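Local coordinates for ATP phosphoribosyltransferase (Methanobacterium thermoautotrophicum, PDB 2VD3) that catalyses the first step of histidine biosynthesis, joining ATP to 5-phosphoribose 1-diphosphate with release of diphosphate, and is inhibited by histidine, at the interface of chains A and B. Residues are numbered along the deposited sequence; one frame, centred on the assembly and turned at random. Chains: chain A/B, ATP phosphoribosyltransferase.

The interface of chains A and B. Residues chain A 222, 244-247, 254; chain B 240-243.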
loop_
_atom_site.group_PDB
_atom_site.type_symbol
_atom_site.label_atom_id
_atom_site.label_comp_id
_atom_site.label_asym_id
_atom_site.label_seq_id
_atom_site.Cartn_x
_atom_site.Cartn_y
_atom_site.Cartn_z
ATOM N N ASN A 222 -23.502 -43.672 -4.953
ATOM C CA ASN A 222 -24.061 -44.808 -5.666
ATOM C C ASN A 222 -23.903 -46.079 -4.828
ATOM O O ASN A 222 -22.800 -46.409 -4.392
ATOM C CB ASN A 222 -23.378 -44.974 -7.025
ATOM C CG ASN A 222 -23.701 -43.844 -7.986
ATOM O OD1 ASN A 222 -24.815 -43.315 -8.000
ATOM N ND2 ASN A 222 -22.724 -43.480 -8.813
ATOM N N SER A 244 -32.791 -42.760 -5.619
ATOM C CA SER A 244 -33.133 -42.677 -7.037
ATOM C C SER A 244 -32.465 -43.776 -7.868
ATOM O O SER A 244 -31.443 -44.329 -7.469
ATOM C CB SER A 244 -32.771 -41.299 -7.587
ATOM O OG SER A 244 -33.546 -40.281 -6.976
ATOM N N GLU A 245 -33.051 -44.090 -9.019
ATOM C CA GLU A 245 -32.578 -45.191 -9.851
ATOM C C GLU A 245 -31.309 -44.787 -10.592
ATOM O O GLU A 245 -31.143 -43.621 -10.970
ATOM C CB GLU A 245 -33.668 -45.619 -10.847
ATOM C CG GLU A 245 -33.434 -46.961 -11.543
ATOM C CD GLU A 245 -33.829 -48.175 -10.691
ATOM O OE1 GLU A 245 -33.457 -49.314 -11.064
ATOM O OE2 GLU A 245 -34.515 -48.000 -9.657
ATOM N N VAL A 246 -30.415 -45.758 -10.778
ATOM C CA VAL A 246 -29.209 -45.580 -11.579
ATOM C C VAL A 246 -29.242 -46.586 -12.725
ATOM O O VAL A 246 -29.484 -47.769 -12.500
ATOM C CB VAL A 246 -27.924 -45.756 -10.727
ATOM C CG1 VAL A 246 -26.672 -45.816 -11.602
ATOM C CG2 VAL A 246 -27.802 -44.637 -9.710
ATOM N N LEU A 247 -29.018 -46.111 -13.948
ATOM C CA LEU A 247 -29.022 -46.986 -15.125
ATOM C C LEU A 247 -27.671 -47.675 -15.340
ATOM O O LEU A 247 -26.805 -47.169 -16.065
ATOM C CB LEU A 247 -29.454 -46.220 -16.383
ATOM C CG LEU A 247 -30.861 -45.617 -16.423
ATOM C CD1 LEU A 247 -31.117 -44.976 -17.780
ATOM C CD2 LEU A 247 -31.953 -46.642 -16.106
ATOM N N ALA A 254 -29.038 -44.395 -6.283
ATOM C CA ALA A 254 -28.300 -43.217 -5.841
ATOM C C ALA A 254 -28.988 -42.684 -4.596
ATOM O O ALA A 254 -30.214 -42.573 -4.557
ATOM C CB ALA A 254 -28.273 -42.159 -6.925
ATOM N N GLY B 240 -23.249 -44.828 -13.506
ATOM C CA GLY B 240 -24.335 -44.704 -14.472
ATOM C C GLY B 240 -25.188 -43.499 -14.101
ATOM O O GLY B 240 -25.238 -43.115 -12.922
ATOM N N PRO B 241 -25.867 -42.895 -15.097
ATOM C CA PRO B 241 -26.676 -41.698 -14.856
ATOM C C PRO B 241 -27.833 -41.969 -13.905
ATOM O O PRO B 241 -28.427 -43.052 -13.935
ATOM C CB PRO B 241 -27.212 -41.347 -16.249
ATOM C CG PRO B 241 -27.138 -42.611 -17.025
ATOM C CD PRO B 241 -25.924 -43.320 -16.506
ATOM N N THR B 242 -28.129 -40.997 -13.054
ATOM C CA THR B 242 -29.252 -41.087 -12.127
ATOM C C THR B 242 -30.471 -40.494 -12.817
ATOM O O THR B 242 -30.420 -39.367 -13.324
ATOM C CB THR B 242 -28.962 -40.357 -10.789
ATOM O OG1 THR B 242 -27.759 -40.868 -10.198
ATOM C CG2 THR B 242 -30.102 -40.541 -9.809
ATOM N N VAL B 243 -31.561 -41.266 -12.827
ATOM C CA VAL B 243 -32.774 -40.929 -13.565
ATOM C C VAL B 243 -33.978 -40.787 -12.630
ATOM O O VAL B 243 -34.282 -41.698 -11.858
ATOM C CB VAL B 243 -33.060 -41.995 -14.655
ATOM C CG1 VAL B 243 -34.306 -41.642 -15.471
ATOM C CG2 VAL B 243 -31.854 -42.147 -15.569
#
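The backbone amide N of B:Val243 donates a hydrogen bond to the carbonyl O of A:Glu245 at 3.0 Å, nearly straight at 166° but tilted 25° from the carbonyl plane. Its companion runs the opposite way, from A:Leu247 N to B:Pro241 O (3.1 Å). The pair joins strand 242-246 of chain A to strand 242-246 of chain B in an antiparallel bridge that continues past the strand end into the loop at A:Leu247. B:Thr242 lies between the bonded positions and turns its side chain towards chain A. With OG1 beside the backbone N (chi1 -56°), CG2 lies anti to it, which places the methyl 3.6 Å from A:Ser244 CB, and it also packs on A:Ala254 CB. The hydroxyl branch points between two apolar groups, OG1 standing 3.6 Å from the methyl CB of A:Ala254 and 3.8 Å from A:Val246 CG2. The other branch of A:Val246, CG1, rests against the backbone of B:Gly240. From the opposite face of the paired strands, B:Val243 CG2 meets CG and CD1 of A:Leu247, each at 3.7 Å, the two side chains crossing obliquely. An alanine at B:Thr242 would probably leave A:Ser244 CB and A:Ala254 CB without the methyl and A:Val246 CG2 without the hydroxyl oxygen, opening a gap beside the paired backbones. Since B:Gly240 and B:Thr242 belong to the pocket segment that binds the inhibitor histidine, this seam between C-terminal domains is likely to link effector binding to the packing of subunits in the hexamer.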